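Local structure of N-alpha-acetyltransferase 35, NatC auxiliary subunit (Saccharomyces cerevisiae, 6YGA) at residues 247-261 with 295-308. The protein serves as the auxiliary subunit of the NatC N-terminal acetyltransferase complex, which acetylates the N-terminal methionine of the L-A virus Gag protein. Residues are numbered along the deposited sequence; the frame is centred on the assembly and turned at random.
Sequences LDELIENANSVNGIF and TDYSGFITLANDVK
Tyr-297 turns one ring face to both Val-257 and Phe-261 at one end of an antiparallel helix pair, the 247-260 and 298-308 parts of two helices, whose axes approach to 8.6 Å within the largely helical fold of this subunit. Methyl CG1 of Val-257 lies over that face of the tyrosine as a CH-pi contact, 3.8 Å from the ring centroid, while CE2 of Phe-300 sits over the rim of the opposite face. Phe-261 presents its edge to the tyrosine in an offset edge-to-face pair with the planes at 72°, and the carbonyl O of Thr-295 stands over the centre of one phenylalanine face. The tyrosine hydroxyl reaches helix 85-104, where it hydrogen-bonds Asp-94; Leu-97 and Arg-98 of the same helix also touch this side chain. Asn-258 ties down the turn before helix 298-311: its OD1 takes the N-H of Tyr-297 on a lone pair, N to OD1 2.8 Å, in a fairly straight bond.

Along the middle, small residues, Ala-254 and Ala-304, face the partner helix, consistent with the close approach of the axes. Ala-254 CB rests against Ile-301 CG1 at 3.9 Å, and Ala-304 CB meets Ile-251 CG1 at 3.6 Å. The chain of Ile-251 has CG1 anti to its own carbonyl carbon (chi1 -67°), which brings that branch over the alanine and carries CD1 on toward the side chain of Asn-305.

At the far end Leu-247 and Lys-308 lie alongside each other, running opposite ways, with the leucine CD1 3.6 Å from the lysine CG, and the same methyl packs on Val-307 CG1. Lys-308 bends at chi3 (65°), and beyond that bend NZ forms a salt bridge with Asp-248, meeting OD1 nearly along its C-O bond at 3.0 Å.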
loop_
_atom_site.group_PDB
_atom_site.type_symbol
_atom_site.label_atom_id
_atom_site.label_comp_id
_atom_site.label_asym_id
_atom_site.label_seq_id
_atom_site.Cartn_x
_atom_site.Cartn_y
_atom_site.Cartn_z
ATOM N N LEU B 247 1.529 28.001 1.829
ATOM C CA LEU B 247 2.468 26.898 1.661
ATOM C C LEU B 247 3.907 27.381 1.776
ATOM O O LEU B 247 4.759 26.678 2.331
ATOM C CB LEU B 247 2.240 26.207 0.319
ATOM C CG LEU B 247 0.920 25.445 0.222
ATOM C CD1 LEU B 247 0.632 25.033 -1.213
ATOM C CD2 LEU B 247 0.947 24.233 1.139
ATOM N N ASP B 248 4.199 28.574 1.249
ATOM C CA ASP B 248 5.543 29.128 1.396
ATOM C C ASP B 248 5.821 29.514 2.844
ATOM O O ASP B 248 6.929 29.298 3.345
ATOM C CB ASP B 248 5.730 30.336 0.472
ATOM C CG ASP B 248 5.799 29.955 -1.004
ATOM O OD1 ASP B 248 6.244 28.832 -1.326
ATOM O OD2 ASP B 248 5.418 30.794 -1.849
ATOM N N GLU B 249 4.827 30.085 3.534
ATOM C CA GLU B 249 5.001 30.407 4.948
ATOM C C GLU B 249 5.244 29.150 5.771
ATOM O O GLU B 249 6.034 29.164 6.723
ATOM C CB GLU B 249 3.777 31.154 5.479
ATOM C CG GLU B 249 3.503 32.478 4.800
ATOM C CD GLU B 249 2.219 33.116 5.284
ATOM O OE1 GLU B 249 1.832 32.866 6.446
ATOM O OE2 GLU B 249 1.590 33.857 4.500
ATOM N N LEU B 250 4.570 28.053 5.421
ATOM C CA LEU B 250 4.778 26.798 6.134
ATOM C C LEU B 250 6.217 26.322 5.993
ATOM O O LEU B 250 6.798 25.787 6.946
ATOM C CB LEU B 250 3.804 25.740 5.619
ATOM C CG LEU B 250 3.947 24.326 6.185
ATOM C CD1 LEU B 250 3.804 24.336 7.699
ATOM C CD2 LEU B 250 2.927 23.393 5.552
ATOM N N ILE B 251 6.811 26.516 4.816
ATOM C CA ILE B 251 8.197 26.114 4.596
ATOM C C ILE B 251 9.144 27.008 5.392
ATOM O O ILE B 251 10.071 26.524 6.051
ATOM C CB ILE B 251 8.526 26.136 3.092
ATOM C CG1 ILE B 251 7.737 25.051 2.356
ATOM C CG2 ILE B 251 10.020 25.966 2.863
ATOM C CD1 ILE B 251 7.783 25.169 0.842
ATOM N N GLU B 252 8.924 28.325 5.340
ATOM C CA GLU B 252 9.799 29.256 6.047
ATOM C C GLU B 252 9.784 28.993 7.547
ATOM O O GLU B 252 10.839 28.932 8.190
ATOM C CB GLU B 252 9.377 30.697 5.758
ATOM C CG GLU B 252 9.427 31.080 4.291
ATOM C CD GLU B 252 8.681 32.367 4.004
ATOM O OE1 GLU B 252 8.067 32.917 4.943
ATOM O OE2 GLU B 252 8.703 32.824 2.842
ATOM N N ASN B 253 8.592 28.831 8.122
ATOM C CA ASN B 253 8.490 28.637 9.564
ATOM C C ASN B 253 9.052 27.286 9.985
ATOM O O ASN B 253 9.659 27.171 11.056
ATOM C CB ASN B 253 7.038 28.785 10.010
ATOM C CG ASN B 253 6.547 30.211 9.910
ATOM O OD1 ASN B 253 6.841 30.914 8.944
ATOM N ND2 ASN B 253 5.815 30.656 10.920
ATOM N N ALA B 254 8.866 26.254 9.159
ATOM C CA ALA B 254 9.456 24.958 9.473
ATOM C C ALA B 254 10.978 25.026 9.440
ATOM O O ALA B 254 11.653 24.389 10.255
ATOM C CB ALA B 254 8.940 23.893 8.506
ATOM N N ASN B 255 11.536 25.805 8.508
ATOM C CA ASN B 255 12.987 25.960 8.446
ATOM C C ASN B 255 13.517 26.723 9.653
ATOM O O ASN B 255 14.583 26.389 10.185
ATOM C CB ASN B 255 13.390 26.666 7.151
ATOM C CG ASN B 255 13.594 25.701 5.997
ATOM O OD1 ASN B 255 14.119 24.602 6.178
ATOM N ND2 ASN B 255 13.181 26.110 4.803
ATOM N N SER B 256 12.793 27.755 10.098
ATOM C CA SER B 256 13.249 28.530 11.247
ATOM C C SER B 256 13.242 27.687 12.516
ATOM O O SER B 256 14.150 27.800 13.348
ATOM C CB SER B 256 12.378 29.773 11.421
ATOM O OG SER B 256 12.403 30.581 10.257
ATOM N N VAL B 257 12.234 26.828 12.675
ATOM C CA VAL B 257 12.155 25.979 13.860
ATOM C C VAL B 257 13.298 24.971 13.875
ATOM O O VAL B 257 13.867 24.675 14.932
ATOM C CB VAL B 257 10.780 25.288 13.927
ATOM C CG1 VAL B 257 10.736 24.281 15.062
ATOM C CG2 VAL B 257 9.686 26.320 14.110
ATOM N N ASN B 258 13.667 24.444 12.704
ATOM C CA ASN B 258 14.737 23.451 12.648
ATOM C C ASN B 258 16.057 24.017 13.163
ATOM O O ASN B 258 16.810 23.321 13.856
ATOM C CB ASN B 258 14.894 22.921 11.223
ATOM C CG ASN B 258 13.784 21.958 10.832
ATOM O OD1 ASN B 258 13.156 21.336 11.690
ATOM N ND2 ASN B 258 13.541 21.828 9.532
ATOM N N GLY B 259 16.357 25.276 12.840
ATOM C CA GLY B 259 17.542 25.908 13.395
ATOM C C GLY B 259 17.436 26.195 14.877
ATOM O O GLY B 259 18.462 26.364 15.545
ATOM N N ILE B 260 16.213 26.248 15.403
ATOM C CA ILE B 260 16.009 26.522 16.820
ATOM C C ILE B 260 16.149 25.248 17.648
ATOM O O ILE B 260 16.600 25.302 18.798
ATOM C CB ILE B 260 14.638 27.193 17.029
ATOM C CG1 ILE B 260 14.606 28.582 16.384
ATOM C CG2 ILE B 260 14.312 27.324 18.496
ATOM C CD1 ILE B 260 13.322 29.347 16.662
ATOM N N PHE B 261 15.791 24.094 17.079
ATOM C CA PHE B 261 15.829 22.823 17.804
ATOM C C PHE B 261 17.142 22.550 18.531
ATOM O O PHE B 261 17.095 22.215 19.724
ATOM C CB PHE B 261 15.513 21.666 16.847
ATOM C CG PHE B 261 14.057 21.333 16.757
ATOM C CD1 PHE B 261 13.354 20.941 17.884
ATOM C CD2 PHE B 261 13.394 21.393 15.545
ATOM C CE1 PHE B 261 12.011 20.628 17.806
ATOM C CE2 PHE B 261 12.052 21.078 15.459
ATOM C CZ PHE B 261 11.359 20.696 16.591
ATOM N N THR B 295 12.445 14.116 14.863
ATOM C CA THR B 295 13.246 15.042 15.652
ATOM C C THR B 295 13.192 16.477 15.139
ATOM O O THR B 295 13.629 17.386 15.853
ATOM C CB THR B 295 14.709 14.581 15.704
ATOM O OG1 THR B 295 15.301 14.708 14.406
ATOM C CG2 THR B 295 14.796 13.126 16.153
ATOM N N ASP B 296 12.672 16.706 13.933
ATOM C CA ASP B 296 12.622 18.044 13.358
ATOM C C ASP B 296 11.289 18.244 12.645
ATOM O O ASP B 296 10.435 17.352 12.610
ATOM C CB ASP B 296 13.810 18.287 12.413
ATOM C CG ASP B 296 13.846 17.323 11.232
ATOM O OD1 ASP B 296 12.863 16.592 10.991
ATOM O OD2 ASP B 296 14.882 17.302 10.534
ATOM N N TYR B 297 11.119 19.430 12.060
ATOM C CA TYR B 297 9.917 19.775 11.315
ATOM C C TYR B 297 10.097 19.625 9.809
ATOM O O TYR B 297 9.325 20.211 9.041
ATOM C CB TYR B 297 9.475 21.203 11.636
ATOM C CG TYR B 297 8.798 21.385 12.976
ATOM C CD1 TYR B 297 8.903 20.428 13.976
ATOM C CD2 TYR B 297 8.044 22.519 13.233
ATOM C CE1 TYR B 297 8.279 20.603 15.197
ATOM C CE2 TYR B 297 7.419 22.704 14.445
ATOM C CZ TYR B 297 7.538 21.745 15.425
ATOM O OH TYR B 297 6.909 21.939 16.632
ATOM N N SER B 298 11.100 18.860 9.367
ATOM C CA SER B 298 11.336 18.695 7.936
ATOM C C SER B 298 10.162 18.039 7.221
ATOM O O SER B 298 10.007 18.226 6.009
ATOM C CB SER B 298 12.608 17.879 7.699
ATOM O OG SER B 298 13.768 18.654 7.953
ATOM N N GLY B 299 9.332 17.280 7.939
ATOM C CA GLY B 299 8.179 16.660 7.308
ATOM C C GLY B 299 7.172 17.664 6.787
ATOM O O GLY B 299 6.476 17.400 5.801
ATOM N N PHE B 300 7.074 18.827 7.438
ATOM C CA PHE B 300 6.182 19.873 6.949
ATOM C C PHE B 300 6.665 20.425 5.615
ATOM O O PHE B 300 5.855 20.802 4.759
ATOM C CB PHE B 300 6.067 20.993 7.986
ATOM C CG PHE B 300 5.259 20.623 9.197
ATOM C CD1 PHE B 300 4.008 20.041 9.064
ATOM C CD2 PHE B 300 5.752 20.855 10.470
ATOM C CE1 PHE B 300 3.261 19.702 10.181
ATOM C CE2 PHE B 300 5.010 20.517 11.589
ATOM C CZ PHE B 300 3.764 19.940 11.444
ATOM N N ILE B 301 7.985 20.478 5.421
ATOM C CA ILE B 301 8.538 20.947 4.153
ATOM C C ILE B 301 8.167 19.989 3.029
ATOM O O ILE B 301 7.741 20.408 1.945
ATOM C CB ILE B 301 10.064 21.118 4.267
ATOM C CG1 ILE B 301 10.414 22.108 5.382
ATOM C CG2 ILE B 301 10.652 21.579 2.944
ATOM C CD1 ILE B 301 11.907 22.270 5.617
ATOM N N THR B 302 8.323 18.684 3.273
ATOM C CA THR B 302 7.928 17.687 2.283
ATOM C C THR B 302 6.443 17.794 1.962
ATOM O O THR B 302 6.043 17.703 0.795
ATOM C CB THR B 302 8.271 16.284 2.790
ATOM O OG1 THR B 302 9.679 16.195 3.038
ATOM C CG2 THR B 302 7.880 15.231 1.765
ATOM N N LEU B 303 5.612 18.002 2.985
ATOM C CA LEU B 303 4.178 18.146 2.757
ATOM C C LEU B 303 3.873 19.374 1.911
ATOM O O LEU B 303 3.048 19.315 0.992
ATOM C CB LEU B 303 3.443 18.226 4.093
ATOM C CG LEU B 303 1.992 18.699 4.025
ATOM C CD1 LEU B 303 1.123 17.676 3.309
ATOM C CD2 LEU B 303 1.467 18.984 5.421
ATOM N N ALA B 304 4.534 20.496 2.200
ATOM C CA ALA B 304 4.225 21.734 1.492
ATOM C C ALA B 304 4.640 21.661 0.027
ATOM O O ALA B 304 3.895 22.103 -0.853
ATOM C CB ALA B 304 4.899 22.916 2.184
ATOM N N ASN B 305 5.825 21.112 -0.256
ATOM C CA ASN B 305 6.280 21.042 -1.642
ATOM C C ASN B 305 5.450 20.052 -2.450
ATOM O O ASN B 305 5.196 20.277 -3.638
ATOM C CB ASN B 305 7.761 20.670 -1.699
ATOM C CG ASN B 305 8.664 21.807 -1.270
ATOM O OD1 ASN B 305 9.540 21.632 -0.422
ATOM N ND2 ASN B 305 8.452 22.983 -1.850
ATOM N N ASP B 306 5.022 18.953 -1.828
ATOM C CA ASP B 306 4.206 17.976 -2.542
ATOM C C ASP B 306 2.851 18.560 -2.923
ATOM O O ASP B 306 2.353 18.321 -4.030
ATOM C CB ASP B 306 4.037 16.717 -1.691
ATOM C CG ASP B 306 5.316 15.906 -1.590
ATOM O OD1 ASP B 306 6.337 16.333 -2.171
ATOM O OD2 ASP B 306 5.304 14.841 -0.938
ATOM N N VAL B 307 2.243 19.334 -2.020
ATOM C CA VAL B 307 0.980 19.990 -2.337
ATOM C C VAL B 307 1.187 21.058 -3.405
ATOM O O VAL B 307 0.359 21.217 -4.309
ATOM C CB VAL B 307 0.347 20.570 -1.058
ATOM C CG1 VAL B 307 -0.841 21.461 -1.397
ATOM C CG2 VAL B 307 -0.083 19.447 -0.123
ATOM N N LYS B 308 2.298 21.798 -3.324
ATOM C CA LYS B 308 2.605 22.787 -4.355
ATOM C C LYS B 308 2.710 22.136 -5.728
ATOM O O LYS B 308 2.292 22.720 -6.734
ATOM C CB LYS B 308 3.899 23.526 -4.014
ATOM C CG LYS B 308 3.761 24.530 -2.880
ATOM C CD LYS B 308 5.091 25.185 -2.541
ATOM C CE LYS B 308 5.601 26.029 -3.696
ATOM N NZ LYS B 308 6.896 26.694 -3.373
#